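PDB 3NYB: Poly(A) RNA polymerase protein 2 from Saccharomyces cerevisiae, which probably adds adenylates to RNA 3' ends and, with the zinc-knuckle protein Air2p, forms the polymerase core of the TRAMP RNA surveillance complex. Local coordinates for residues A[23-26]-A[27-31]; A[191-194]-A[195-199]; A[280-283]-A[284-287]; A[140-143]-A[144-148]. The protein carries 1 engineered substitution. All blocks are in the same frame, centred on the assembly; numbering follows the deposited sequence.

Contact 1 (A[23-26]-A[27-31])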
ATOM      1  N   PHE A  23     -14.417   2.902  11.147  1.00 35.61           N
ATOM      2  CA  PHE A  23     -13.965   3.329  12.459  1.00 35.45           C
ATOM      3  C   PHE A  23     -12.778   2.513  12.969  1.00 35.38           C
ATOM      4  O   PHE A  23     -11.862   3.061  13.587  1.00 33.89           O
ATOM      5  CB  PHE A  23     -15.115   3.263  13.466  1.00 43.23           C
ATOM      6  CG  PHE A  23     -16.245   4.191  13.154  1.00 57.89           C
ATOM      7  CD1 PHE A  23     -16.020   5.368  12.457  1.00 77.77           C
ATOM      8  CD2 PHE A  23     -17.531   3.904  13.578  1.00 64.46           C
ATOM      9  CE1 PHE A  23     -17.066   6.236  12.171  1.00 85.24           C
ATOM     10  CE2 PHE A  23     -18.580   4.768  13.302  1.00 68.92           C
ATOM     11  CZ  PHE A  23     -18.347   5.935  12.596  1.00 77.90           C
ATOM     12  N   GLU A  24     -12.788   1.208  12.719  1.00 35.56           N
ATOM     13  CA  GLU A  24     -11.682   0.378  13.172  1.00 37.31           C
ATOM     14  C   GLU A  24     -10.414   0.699  12.393  1.00 34.20           C
ATOM     15  O   GLU A  24      -9.322   0.671  12.950  1.00 31.10           O
ATOM     16  CB  GLU A  24     -11.993  -1.124  13.091  1.00 35.95           C
ATOM     17  CG  GLU A  24     -11.041  -1.932  13.965  1.00 40.65           C
ATOM     18  CD  GLU A  24     -11.112  -3.430  13.753  1.00 47.00           C
ATOM     19  OE1 GLU A  24     -12.090  -3.917  13.146  1.00 46.90           O
ATOM     20  OE2 GLU A  24     -10.173  -4.121  14.209  1.00 36.44           O
ATOM     21  N   ILE A  25     -10.555   1.014  11.109  1.00 32.14           N
ATOM     22  CA  ILE A  25      -9.390   1.420  10.329  1.00 35.01           C
ATOM     23  C   ILE A  25      -8.719   2.636  10.978  1.00 38.70           C
ATOM     24  O   ILE A  25      -7.512   2.619  11.201  1.00 34.74           O
ATOM     25  CB  ILE A  25      -9.729   1.686   8.845  1.00 30.88           C
ATOM     26  CG1 ILE A  25     -10.318   0.424   8.203  1.00 32.39           C
ATOM     27  CG2 ILE A  25      -8.488   2.115   8.069  1.00 14.28           C
ATOM     28  CD1 ILE A  25     -10.536   0.540   6.715  1.00 25.07           C
ATOM     29  N   LYS A  26      -9.510   3.665  11.292  1.00 32.44           N
ATOM     30  CA  LYS A  26      -9.014   4.866  11.952  1.00 27.72           C
ATOM     31  C   LYS A  26      -8.392   4.571  13.318  1.00 35.36           C
ATOM     32  O   LYS A  26      -7.466   5.258  13.762  1.00 23.03           O
ATOM     33  CB  LYS A  26     -10.131   5.895  12.121  1.00 24.60           C
ATOM     34  CG  LYS A  26     -10.516   6.632  10.847  1.00 31.42           C
ATOM     35  CD  LYS A  26     -11.595   7.663  11.128  1.00 28.94           C
ATOM     36  CE  LYS A  26     -12.609   7.761   9.974  1.00 46.84           C
ATOM     37  NZ  LYS A  26     -12.413   8.938   9.086  1.00 49.39           N
ATOM     38  N   ASP A  27      -8.900   3.552  13.997  1.00 34.16           N
ATOM     39  CA  ASP A  27      -8.367   3.223  15.313  1.00 37.01           C
ATOM     40  C   ASP A  27      -6.966   2.648  15.189  1.00 37.82           C
ATOM     41  O   ASP A  27      -6.030   3.099  15.862  1.00 35.59           O
ATOM     42  CB  ASP A  27      -9.297   2.266  16.042  1.00 31.39           C
ATOM     43  CG  ASP A  27     -10.606   2.928  16.431  1.00 46.71           C
ATOM     44  OD1 ASP A  27     -10.628   4.182  16.487  1.00 44.82           O
ATOM     45  OD2 ASP A  27     -11.601   2.205  16.681  1.00 43.09           O
ATOM     46  N   PHE A  28      -6.835   1.667  14.301  1.00 32.53           N
ATOM     47  CA  PHE A  28      -5.556   1.058  13.977  1.00 36.10           C
ATOM     48  C   PHE A  28      -4.522   2.095  13.545  1.00 39.16           C
ATOM     49  O   PHE A  28      -3.422   2.146  14.095  1.00 34.02           O
ATOM     50  CB  PHE A  28      -5.720   0.010  12.866  1.00 32.39           C
ATOM     51  CG  PHE A  28      -4.422  -0.618  12.436  1.00 36.81           C
ATOM     52  CD1 PHE A  28      -3.853  -1.643  13.171  1.00 34.27           C
ATOM     53  CD2 PHE A  28      -3.762  -0.174  11.309  1.00 35.01           C
ATOM     54  CE1 PHE A  28      -2.661  -2.209  12.783  1.00 28.84           C
ATOM     55  CE2 PHE A  28      -2.567  -0.742  10.916  1.00 24.89           C
ATOM     56  CZ  PHE A  28      -2.018  -1.755  11.650  1.00 21.98           C
ATOM     57  N   VAL A  29      -4.879   2.906  12.553  1.00 29.33           N
ATOM     58  CA  VAL A  29      -3.991   3.941  12.035  1.00 33.12           C
ATOM     59  C   VAL A  29      -3.509   4.879  13.132  1.00 30.54           C
ATOM     60  O   VAL A  29      -2.350   5.272  13.150  1.00 37.80           O
ATOM     61  CB  VAL A  29      -4.658   4.777  10.914  1.00 34.43           C
ATOM     62  CG1 VAL A  29      -3.748   5.937  10.476  1.00 29.78           C
ATOM     63  CG2 VAL A  29      -4.991   3.898   9.736  1.00 35.37           C
ATOM     64  N   ALA A  30      -4.395   5.245  14.045  1.00 30.36           N
ATOM     65  CA  ALA A  30      -3.987   6.132  15.127  1.00 35.98           C
ATOM     66  C   ALA A  30      -3.094   5.374  16.098  1.00 37.73           C
ATOM     67  O   ALA A  30      -2.110   5.917  16.613  1.00 33.33           O
ATOM     68  CB  ALA A  30      -5.204   6.730  15.845  1.00 12.94           C
ATOM     69  N   TYR A  31      -3.430   4.109  16.332  1.00 22.30           N
ATOM     70  CA  TYR A  31      -2.622   3.286  17.218  1.00 26.54           C
ATOM     71  C   TYR A  31      -1.188   3.092  16.685  1.00 28.89           C
ATOM     72  O   TYR A  31      -0.224   3.039  17.464  1.00 26.15           O
ATOM     73  CB  TYR A  31      -3.307   1.942  17.462  1.00 24.58           C
ATOM     74  CG  TYR A  31      -2.503   1.007  18.317  1.00 24.71           C
ATOM     75  CD1 TYR A  31      -2.544   1.098  19.709  1.00 33.61           C
ATOM     76  CD2 TYR A  31      -1.686   0.039  17.744  1.00 24.08           C
ATOM     77  CE1 TYR A  31      -1.809   0.241  20.512  1.00 23.94           C
ATOM     78  CE2 TYR A  31      -0.932  -0.828  18.547  1.00 25.51           C
ATOM     79  CZ  TYR A  31      -1.010  -0.720  19.926  1.00 27.24           C
ATOM     80  OH  TYR A  31      -0.272  -1.553  20.721  1.00 38.57           O
TER
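Asp27 folds back over the turn that Phe23 and Glu24 have just made, and Val29 lies one turn beyond Ile25: the i to i+4 arrangement of an alpha helix, here helix 17-31. The two pairs mark different faces. With its CG beside the backbone N (chi1 -69°), Asp27 brings its carboxylate back toward the preceding turn, where OD2 accepts a hydrogen bond from NE2 of His11; the ring of the same histidine meets Phe23. A leucine in its place would probably leave His11 NE2 without this acceptor and remove one polar tie between the helix and the N-terminal loop. Glu24 points away from the following turn, and its carboxylate is gripped by Trp5, Ser315 and the backbone N atoms of Ile316 and Leu317. Ile25 and Val29 meet by their branches, CG2 to CG2 at 4.3 Å. Around this apolar face, Ile25 and Phe28 rest on Ile166, and Ile25 also reaches Leu214 and Leu218, so that the helix is seated against helices 160-173 and 214-228. Beneath the branched pair, Val29 N donates to Ile25 O over 3.0 Å in a nearly straight bond, 175° at the hydrogen.

Contact 2 (A[191-194]-A[195-199])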
ATOM      1  N   CYS A 191       0.853   3.632  -5.541  1.00 37.96           N
ATOM      2  CA  CYS A 191       0.235   3.780  -6.854  1.00 47.82           C
ATOM      3  C   CYS A 191      -1.120   3.081  -6.954  1.00 49.67           C
ATOM      4  O   CYS A 191      -2.115   3.706  -7.321  1.00 59.94           O
ATOM      5  CB  CYS A 191       1.159   3.273  -7.958  1.00 41.61           C
ATOM      6  SG  CYS A 191       0.477   3.530  -9.591  1.00 69.43           S
ATOM      7  N   LEU A 192      -1.155   1.791  -6.633  1.00 39.70           N
ATOM      8  CA  LEU A 192      -2.385   1.006  -6.743  1.00 38.33           C
ATOM      9  C   LEU A 192      -3.544   1.638  -5.998  1.00 41.48           C
ATOM     10  O   LEU A 192      -4.640   1.778  -6.533  1.00 45.62           O
ATOM     11  CB  LEU A 192      -2.175  -0.407  -6.214  1.00 36.55           C
ATOM     12  CG  LEU A 192      -1.156  -1.289  -6.921  1.00 36.33           C
ATOM     13  CD1 LEU A 192      -1.015  -2.595  -6.154  1.00 30.36           C
ATOM     14  CD2 LEU A 192      -1.541  -1.535  -8.371  1.00 29.58           C
ATOM     15  N   VAL A 193      -3.300   2.004  -4.749  1.00 40.61           N
ATOM     16  CA  VAL A 193      -4.324   2.624  -3.935  1.00 31.08           C
ATOM     17  C   VAL A 193      -4.734   3.942  -4.565  1.00 39.94           C
ATOM     18  O   VAL A 193      -5.914   4.208  -4.761  1.00 44.78           O
ATOM     19  CB  VAL A 193      -3.814   2.871  -2.515  1.00 24.01           C
ATOM     20  CG1 VAL A 193      -4.912   3.439  -1.632  1.00 27.96           C
ATOM     21  CG2 VAL A 193      -3.308   1.587  -1.937  1.00 19.75           C
ATOM     22  N   PHE A 194      -3.746   4.766  -4.889  1.00 36.25           N
ATOM     23  CA  PHE A 194      -4.014   6.076  -5.452  1.00 31.72           C
ATOM     24  C   PHE A 194      -4.898   5.961  -6.688  1.00 43.89           C
ATOM     25  O   PHE A 194      -5.941   6.609  -6.780  1.00 47.27           O
ATOM     26  CB  PHE A 194      -2.711   6.784  -5.799  1.00 31.95           C
ATOM     27  CG  PHE A 194      -2.897   8.027  -6.623  1.00 46.25           C
ATOM     28  CD1 PHE A 194      -3.705   9.058  -6.170  1.00 60.07           C
ATOM     29  CD2 PHE A 194      -2.256   8.167  -7.845  1.00 46.38           C
ATOM     30  CE1 PHE A 194      -3.875  10.200  -6.923  1.00 60.53           C
ATOM     31  CE2 PHE A 194      -2.419   9.300  -8.600  1.00 54.65           C
ATOM     32  CZ  PHE A 194      -3.229  10.322  -8.139  1.00 61.00           C
ATOM     33  N   SER A 195      -4.476   5.126  -7.633  1.00 37.15           N
ATOM     34  CA  SER A 195      -5.241   4.903  -8.838  1.00 46.90           C
ATOM     35  C   SER A 195      -6.675   4.538  -8.477  1.00 57.57           C
ATOM     36  O   SER A 195      -7.622   5.249  -8.836  1.00 57.77           O
ATOM     37  CB  SER A 195      -4.607   3.790  -9.662  1.00 55.69           C
ATOM     38  OG  SER A 195      -5.556   3.213 -10.539  1.00 69.62           O
ATOM     39  N   PHE A 196      -6.826   3.430  -7.757  1.00 47.43           N
ATOM     40  CA  PHE A 196      -8.135   2.956  -7.322  1.00 43.88           C
ATOM     41  C   PHE A 196      -9.021   4.077  -6.771  1.00 50.16           C
ATOM     42  O   PHE A 196     -10.140   4.286  -7.240  1.00 68.90           O
ATOM     43  CB  PHE A 196      -7.962   1.835  -6.303  1.00 40.20           C
ATOM     44  CG  PHE A 196      -9.151   1.626  -5.409  1.00 39.91           C
ATOM     45  CD1 PHE A 196     -10.253   0.908  -5.849  1.00 37.21           C
ATOM     46  CD2 PHE A 196      -9.151   2.119  -4.107  1.00 29.11           C
ATOM     47  CE1 PHE A 196     -11.341   0.700  -5.012  1.00 34.90           C
ATOM     48  CE2 PHE A 196     -10.233   1.910  -3.270  1.00 24.95           C
ATOM     49  CZ  PHE A 196     -11.335   1.200  -3.724  1.00 26.46           C
ATOM     50  N   LEU A 197      -8.517   4.804  -5.786  1.00 38.53           N
ATOM     51  CA  LEU A 197      -9.258   5.923  -5.210  1.00 39.36           C
ATOM     52  C   LEU A 197      -9.721   6.908  -6.277  1.00 50.75           C
ATOM     53  O   LEU A 197     -10.899   7.249  -6.348  1.00 68.42           O
ATOM     54  CB  LEU A 197      -8.400   6.649  -4.162  1.00 40.01           C
ATOM     55  CG  LEU A 197      -8.671   6.456  -2.661  1.00 39.53           C
ATOM     56  CD1 LEU A 197      -8.983   5.018  -2.289  1.00 42.80           C
ATOM     57  CD2 LEU A 197      -7.515   6.992  -1.813  1.00 37.31           C
ATOM     58  N   HIS A 198      -8.793   7.356  -7.116  1.00 52.77           N
ATOM     59  CA  HIS A 198      -9.072   8.457  -8.029  1.00 51.23           C
ATOM     60  C   HIS A 198      -9.995   8.115  -9.184  1.00 63.04           C
ATOM     61  O   HIS A 198     -10.581   9.012  -9.789  1.00 75.64           O
ATOM     62  CB  HIS A 198      -7.782   9.095  -8.537  1.00 48.89           C
ATOM     63  CG  HIS A 198      -7.486  10.417  -7.916  1.00 73.33           C
ATOM     64  ND1 HIS A 198      -7.859  10.732  -6.618  1.00 80.47           N
ATOM     65  CD2 HIS A 198      -6.863  11.519  -8.392  1.00 86.17           C
ATOM     66  CE1 HIS A 198      -7.477  11.957  -6.335  1.00 82.85           C
ATOM     67  NE2 HIS A 198      -6.864  12.462  -7.398  1.00 89.10           N
ATOM     68  N   MET A 199     -10.139   6.833  -9.494  1.00 53.51           N
ATOM     69  CA  MET A 199     -11.061   6.463 -10.560  1.00 58.53           C
ATOM     70  C   MET A 199     -12.178   5.520 -10.119  1.00 65.00           C
ATOM     71  O   MET A 199     -12.586   4.630 -10.855  1.00 80.49           O
ATOM     72  CB  MET A 199     -10.310   5.909 -11.766  1.00 59.17           C
ATOM     73  CG  MET A 199      -9.366   4.792 -11.469  1.00 40.26           C
ATOM     74  SD  MET A 199      -8.571   4.267 -12.990  1.00 63.31           S
ATOM     75  CE  MET A 199      -9.985   3.623 -13.876  1.00187.11           C
TER
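Phe194 and His198 pair their rings i to i+4 along one face of an alpha helix, in the last turn of helix 186-198, before Met199 leaves helical geometry. With CG anti to the backbone N (chi1 169°), Phe194 leans along the helix and sets CE1 over the centre of one imidazole face, 3.6 Å from His198 CD2. The ring planes stand 46° apart with centroids 4.8 Å from each other, an oblique meeting. The phenyl group also stacks on Trp153, whereas the histidine is the partly exposed member and marks the side nearer to solvent. Deeper in the protein, Val193 and Leu197 approach more loosely, CG1 to CD2 at 4.4 Å, yet both are enclosed, packing on Leu163 of helix 160-173. Phe196 turns toward Tyr225 of helix 214-228 and Phe78 of the Protein AIR2 chain, with Val193 O at its ring edge, in plane. Leu197 N binds Val193 O at 2.9 Å, and His198 N binds Phe194 O at 3.0 Å. Backbone bonds thus fix the spacing of the turns, while the ring pair, joined by no polar bond of its own, probably rests mainly on dispersion and the partial exclusion of water.

Contact 3 (A[280-283]-A[284-287]); sequences FNIR and DIKK
Asn281 reaches across to Asp284 at the start of helix 282-304, and the conformations of these two side chains decide how they meet. Asn281 occupies the N-cap position, but its CG is turned anti to the backbone N (chi1 -156°), and the amide makes no capping bond; it lies instead against the next turn, with ND2 3.8 Å from Asp284 CB. Amide and carboxylate planes are 48° apart, so the two flat groups pass at a slant. Asp284 keeps its CG beside the backbone N, and its OD1 makes a long salt bridge with Lys287 NZ at 3.6 Å, the lysine chain bending at its second and third torsions to come round. With an alanine here in place of Asn281, the amide lying against Asp284 CB and CG would be gone, and that side of the carboxylate would probably have less to rest on. On another side, Ile282 and Ile285 touch through their CD1 atoms at 4.3 Å; their wider surroundings include Tyr231, Leu263 and Leu184. Lys286 extends fully, carrying NZ to a hydrogen bond with Ser68 OG of the Protein AIR2 chain. The first helical backbone bond runs from Ile285 N to Asn281 O, 3.2 Å, in the carbonyl plane; Asp284 N adds a weak one. This is the opening turn of an alpha helix, entered through an N-cap asparagine whose side chain makes no capping bond.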
ATOM      1  N   PHE A 280       8.092 -10.345  -9.062  1.00 48.32           N
ATOM      2  CA  PHE A 280       7.839 -11.568  -9.812  1.00 48.70           C
ATOM      3  C   PHE A 280       6.837 -12.495  -9.125  1.00 55.03           C
ATOM      4  O   PHE A 280       6.332 -13.446  -9.729  1.00 50.15           O
ATOM      5  CB  PHE A 280       9.145 -12.303 -10.129  1.00 44.43           C
ATOM      6  CG  PHE A 280      10.046 -12.517  -8.934  1.00 46.30           C
ATOM      7  CD1 PHE A 280       9.856 -13.600  -8.089  1.00 35.54           C
ATOM      8  CD2 PHE A 280      11.108 -11.654  -8.679  1.00 54.54           C
ATOM      9  CE1 PHE A 280      10.691 -13.810  -7.002  1.00 45.74           C
ATOM     10  CE2 PHE A 280      11.954 -11.858  -7.591  1.00 44.35           C
ATOM     11  CZ  PHE A 280      11.742 -12.939  -6.753  1.00 45.43           C
ATOM     12  N   ASN A 281       6.537 -12.215  -7.865  1.00 52.74           N
ATOM     13  CA  ASN A 281       5.637 -13.081  -7.127  1.00 52.46           C
ATOM     14  C   ASN A 281       4.214 -12.581  -7.208  1.00 49.09           C
ATOM     15  O   ASN A 281       3.400 -12.819  -6.322  1.00 53.03           O
ATOM     16  CB  ASN A 281       6.070 -13.206  -5.677  1.00 52.70           C
ATOM     17  CG  ASN A 281       5.573 -14.481  -5.043  1.00 58.61           C
ATOM     18  OD1 ASN A 281       5.490 -14.582  -3.823  1.00 62.99           O
ATOM     19  ND2 ASN A 281       5.236 -15.467  -5.874  1.00 60.78           N
ATOM     20  N   ILE A 282       3.926 -11.890  -8.296  1.00 44.10           N
ATOM     21  CA  ILE A 282       2.652 -11.228  -8.465  1.00 41.81           C
ATOM     22  C   ILE A 282       1.486 -12.212  -8.425  1.00 49.79           C
ATOM     23  O   ILE A 282       0.379 -11.854  -8.046  1.00 53.37           O
ATOM     24  CB  ILE A 282       2.647 -10.427  -9.777  1.00 56.94           C
ATOM     25  CG1 ILE A 282       1.300  -9.732  -9.977  1.00 48.41           C
ATOM     26  CG2 ILE A 282       3.044 -11.319 -10.954  1.00 65.23           C
ATOM     27  CD1 ILE A 282       1.109  -8.557  -9.067  1.00 40.45           C
ATOM     28  N   ARG A 283       1.734 -13.457  -8.803  1.00 61.48           N
ATOM     29  CA  ARG A 283       0.676 -14.461  -8.781  1.00 67.79           C
ATOM     30  C   ARG A 283       0.120 -14.668  -7.378  1.00 58.50           C
ATOM     31  O   ARG A 283      -1.092 -14.699  -7.180  1.00 50.00           O
ATOM     32  CB  ARG A 283       1.193 -15.787  -9.324  1.00 76.32           C
ATOM     33  CG  ARG A 283       1.894 -15.662 -10.652  1.00 89.70           C
ATOM     34  CD  ARG A 283       2.156 -17.029 -11.247  1.00108.09           C
ATOM     35  NE  ARG A 283       2.683 -16.932 -12.603  1.00120.12           N
ATOM     36  CZ  ARG A 283       1.926 -16.829 -13.689  1.00128.00           C
ATOM     37  NH1 ARG A 283       0.604 -16.813 -13.575  1.00132.59           N
ATOM     38  NH2 ARG A 283       2.488 -16.743 -14.888  1.00127.78           N
ATOM     39  N   ASP A 284       1.016 -14.831  -6.409  1.00 60.00           N
ATOM     40  CA  ASP A 284       0.623 -15.026  -5.017  1.00 55.79           C
ATOM     41  C   ASP A 284       0.093 -13.740  -4.404  1.00 47.51           C
ATOM     42  O   ASP A 284      -0.713 -13.767  -3.476  1.00 46.85           O
ATOM     43  CB  ASP A 284       1.799 -15.547  -4.195  1.00 55.17           C
ATOM     44  CG  ASP A 284       2.030 -17.032  -4.391  1.00 67.39           C
ATOM     45  OD1 ASP A 284       1.482 -17.592  -5.363  1.00 68.60           O
ATOM     46  OD2 ASP A 284       2.751 -17.643  -3.573  1.00 65.62           O
ATOM     47  N   ILE A 285       0.553 -12.610  -4.920  1.00 45.16           N
ATOM     48  CA  ILE A 285       0.067 -11.327  -4.440  1.00 45.17           C
ATOM     49  C   ILE A 285      -1.430 -11.212  -4.714  1.00 43.84           C
ATOM     50  O   ILE A 285      -2.206 -10.876  -3.822  1.00 48.63           O
ATOM     51  CB  ILE A 285       0.840 -10.158  -5.082  1.00 43.28           C
ATOM     52  CG1 ILE A 285       2.300 -10.192  -4.624  1.00 37.96           C
ATOM     53  CG2 ILE A 285       0.192  -8.828  -4.728  1.00 32.46           C
ATOM     54  CD1 ILE A 285       3.214  -9.296  -5.411  1.00 42.68           C
ATOM     55  N   LYS A 286      -1.831 -11.521  -5.946  1.00 39.69           N
ATOM     56  CA  LYS A 286      -3.240 -11.497  -6.328  1.00 46.46           C
ATOM     57  C   LYS A 286      -4.061 -12.477  -5.505  1.00 50.50           C
ATOM     58  O   LYS A 286      -5.167 -12.155  -5.067  1.00 53.03           O
ATOM     59  CB  LYS A 286      -3.406 -11.813  -7.813  1.00 49.44           C
ATOM     60  CG  LYS A 286      -4.854 -11.941  -8.259  1.00 42.48           C
ATOM     61  CD  LYS A 286      -4.952 -12.129  -9.761  1.00 36.95           C
ATOM     62  CE  LYS A 286      -6.407 -12.225 -10.224  1.00 41.34           C
ATOM     63  NZ  LYS A 286      -6.499 -12.565 -11.670  1.00 49.28           N
ATOM     64  N   LYS A 287      -3.528 -13.678  -5.299  1.00 44.63           N
ATOM     65  CA  LYS A 287      -4.186 -14.645  -4.419  1.00 53.34           C
ATOM     66  C   LYS A 287      -4.431 -14.054  -3.033  1.00 46.39           C
ATOM     67  O   LYS A 287      -5.492 -14.245  -2.455  1.00 52.40           O
ATOM     68  CB  LYS A 287      -3.382 -15.948  -4.300  1.00 52.37           C
ATOM     69  CG  LYS A 287      -3.910 -17.076  -5.166  1.00 61.11           C
ATOM     70  CD  LYS A 287      -2.958 -17.454  -6.288  1.00 74.93           C
ATOM     71  CE  LYS A 287      -1.909 -18.445  -5.792  1.00 82.55           C
ATOM     72  NZ  LYS A 287      -1.318 -19.261  -6.895  1.00 70.50           N
TER

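Contact 4 (A[140-143]-A[144-148])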
ATOM      1  N   ARG A 140      19.096   8.795  -2.249  1.00 49.04           N
ATOM      2  CA  ARG A 140      17.707   8.414  -2.014  1.00 47.50           C
ATOM      3  C   ARG A 140      17.383   7.212  -2.877  1.00 52.90           C
ATOM      4  O   ARG A 140      17.887   7.094  -3.989  1.00 60.70           O
ATOM      5  CB  ARG A 140      16.753   9.569  -2.306  1.00 45.97           C
ATOM      6  CG  ARG A 140      16.919  10.693  -1.318  1.00 56.66           C
ATOM      7  CD  ARG A 140      15.826  11.750  -1.384  1.00 63.04           C
ATOM      8  NE  ARG A 140      16.040  12.705  -0.302  1.00 56.84           N
ATOM      9  CZ  ARG A 140      17.036  13.587  -0.282  1.00 61.09           C
ATOM     10  NH1 ARG A 140      17.898  13.654  -1.299  1.00 73.52           N
ATOM     11  NH2 ARG A 140      17.176  14.408   0.746  1.00 49.06           N
ATOM     12  N   THR A 141      16.557   6.310  -2.364  1.00 48.54           N
ATOM     13  CA  THR A 141      16.278   5.072  -3.078  1.00 50.34           C
ATOM     14  C   THR A 141      14.957   5.111  -3.833  1.00 56.16           C
ATOM     15  O   THR A 141      14.677   4.229  -4.640  1.00 66.35           O
ATOM     16  CB  THR A 141      16.308   3.824  -2.147  1.00 49.21           C
ATOM     17  OG1 THR A 141      15.334   3.961  -1.104  1.00 47.34           O
ATOM     18  CG2 THR A 141      17.704   3.618  -1.546  1.00 47.36           C
ATOM     19  N   ASN A 142      14.140   6.124  -3.575  1.00 70.61           N
ATOM     20  CA  ASN A 142      12.862   6.215  -4.270  1.00 82.81           C
ATOM     21  C   ASN A 142      12.843   7.303  -5.342  1.00 80.24           C
ATOM     22  O   ASN A 142      12.133   8.301  -5.221  1.00 93.14           O
ATOM     23  CB  ASN A 142      11.710   6.393  -3.282  1.00 89.25           C
ATOM     24  CG  ASN A 142      10.522   5.519  -3.625  1.00 97.53           C
ATOM     25  OD1 ASN A 142       9.647   5.278  -2.793  1.00103.15           O
ATOM     26  ND2 ASN A 142      10.497   5.018  -4.855  1.00100.11           N
ATOM     27  N   GLY A 143      13.629   7.092  -6.391  1.00 66.75           N
ATOM     28  CA  GLY A 143      13.714   8.029  -7.493  1.00 75.46           C
ATOM     29  C   GLY A 143      13.758   9.473  -7.037  1.00 83.72           C
ATOM     30  O   GLY A 143      14.310   9.789  -5.979  1.00 93.28           O
ATOM     31  N   ILE A 144      13.171  10.352  -7.843  1.00 69.47           N
ATOM     32  CA  ILE A 144      13.137  11.776  -7.552  1.00 71.19           C
ATOM     33  C   ILE A 144      11.753  12.295  -7.917  1.00 69.68           C
ATOM     34  O   ILE A 144      11.044  12.876  -7.092  1.00 71.88           O
ATOM     35  CB  ILE A 144      14.196  12.553  -8.367  1.00 67.40           C
ATOM     36  CG1 ILE A 144      15.382  11.652  -8.731  1.00 79.31           C
ATOM     37  CG2 ILE A 144      14.672  13.762  -7.589  1.00 45.72           C
ATOM     38  CD1 ILE A 144      15.183  10.795  -9.982  1.00 80.52           C
ATOM     39  N   GLU A 145      11.379  12.071  -9.170  1.00 71.39           N
ATOM     40  CA  GLU A 145      10.027  12.328  -9.642  1.00 78.05           C
ATOM     41  C   GLU A 145       9.022  11.470  -8.873  1.00 68.04           C
ATOM     42  O   GLU A 145       7.933  11.939  -8.548  1.00 70.27           O
ATOM     43  CB  GLU A 145       9.922  12.053 -11.143  1.00 94.80           C
ATOM     44  CG  GLU A 145      10.159  10.597 -11.495  1.00116.66           C
ATOM     45  CD  GLU A 145      11.606  10.140 -11.260  1.00132.47           C
ATOM     46  OE1 GLU A 145      12.512  11.002 -11.309  1.00135.26           O
ATOM     47  OE2 GLU A 145      11.842   8.921 -11.037  1.00135.87           O
ATOM     48  N   ALA A 146       9.381  10.221  -8.575  1.00 56.00           N
ATOM     49  CA  ALA A 146       8.489   9.357  -7.793  1.00 56.79           C
ATOM     50  C   ALA A 146       8.180   9.985  -6.449  1.00 59.44           C
ATOM     51  O   ALA A 146       7.024  10.039  -6.025  1.00 59.55           O
ATOM     52  CB  ALA A 146       9.087   7.983  -7.568  1.00 37.23           C
ATOM     53  N   ALA A 147       9.225  10.439  -5.768  1.00 48.03           N
ATOM     54  CA  ALA A 147       9.044  11.000  -4.444  1.00 38.93           C
ATOM     55  C   ALA A 147       8.051  12.154  -4.493  1.00 53.02           C
ATOM     56  O   ALA A 147       7.159  12.250  -3.645  1.00 56.84           O
ATOM     57  CB  ALA A 147      10.371  11.455  -3.873  1.00 30.56           C
ATOM     58  N   LYS A 148       8.197  13.023  -5.495  1.00 49.20           N
ATOM     59  CA  LYS A 148       7.343  14.201  -5.604  1.00 50.31           C
ATOM     60  C   LYS A 148       5.886  13.817  -5.873  1.00 49.97           C
ATOM     61  O   LYS A 148       4.962  14.401  -5.303  1.00 47.89           O
ATOM     62  CB  LYS A 148       7.866  15.162  -6.679  1.00 66.46           C
ATOM     63  CG  LYS A 148       7.316  16.589  -6.569  1.00 84.73           C
ATOM     64  CD  LYS A 148       7.852  17.327  -5.336  1.00 90.47           C
ATOM     65  CE  LYS A 148       7.335  18.770  -5.254  1.00 92.77           C
ATOM     66  NZ  LYS A 148       7.979  19.712  -6.230  1.00 91.44           N
TER
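Gly143 adjoins Ile144 and faces Glu145 where the loop after strand 132-137 turns into helix 145-155, a strand-to-helix junction within the palm domain, a domain of the nucleotidyltransferase clan. Gly143 and its neighbours Asn142 and Ile144 carry most of the contact. The glycine adopts phi 42° and psi -147°, a backbone shape that residues with a side chain rarely take. The turn is consistent with the absence of a side chain; a beta carbon here would point close to the Glu145 carboxylate. Ile144 follows at the N-cap position, where its hydrocarbon side chain offers no polar atom to the first amides of the helix; CG1 and CD1 curl back along the glycine carbonyl group, with CD1 3.5 Å from Gly143 C. Its own carbonyl starts the helical pattern, accepting Lys148 N at 3.3 Å. Asn142 approaches the first turn from the loop side. Its carbonyl oxygen looks onto two methyl groups, lying 3.9 Å from both Ala146 CB and Ala147 CB, and the amide ND2 comes to 4.3 Å from Ala146 CB. No hydrogen bond joins the loop residues 140-143 to residues 144-148, and van der Waals contact does the work. Behind the junction, Asn142 and Ala146 both pack on Phe187 of helix 186-198. Glu145 sets its CG between the backbone N and the carbonyl carbon (chi1 64°) and bends again at the next bond, which brings OE2 back to 4.1 Å from Gly143 CA.

The four contacts follow the chain in the order 1, 4, 2, 3, and none touches another. Contact 2 is the most central in its relations: its centre lies about 19 Å from those of contacts 3 and 4 and about 21 Å from that of contact 1, and its nearest atoms come within about 7 Å of contact 3. Contacts 1 and 4 sit on opposite sides of the chain's centre, about 28 Å apart between centres. Helix 186-198, which carries contact 2, also supplies Phe187 to contact 4. Contacts 2 and 3 both reach the Protein AIR2 chain. Contact 4 follows strand 132-137, in the palm sheet that probably bears the catalytic carboxylates, as in related nucleotidyltransferases.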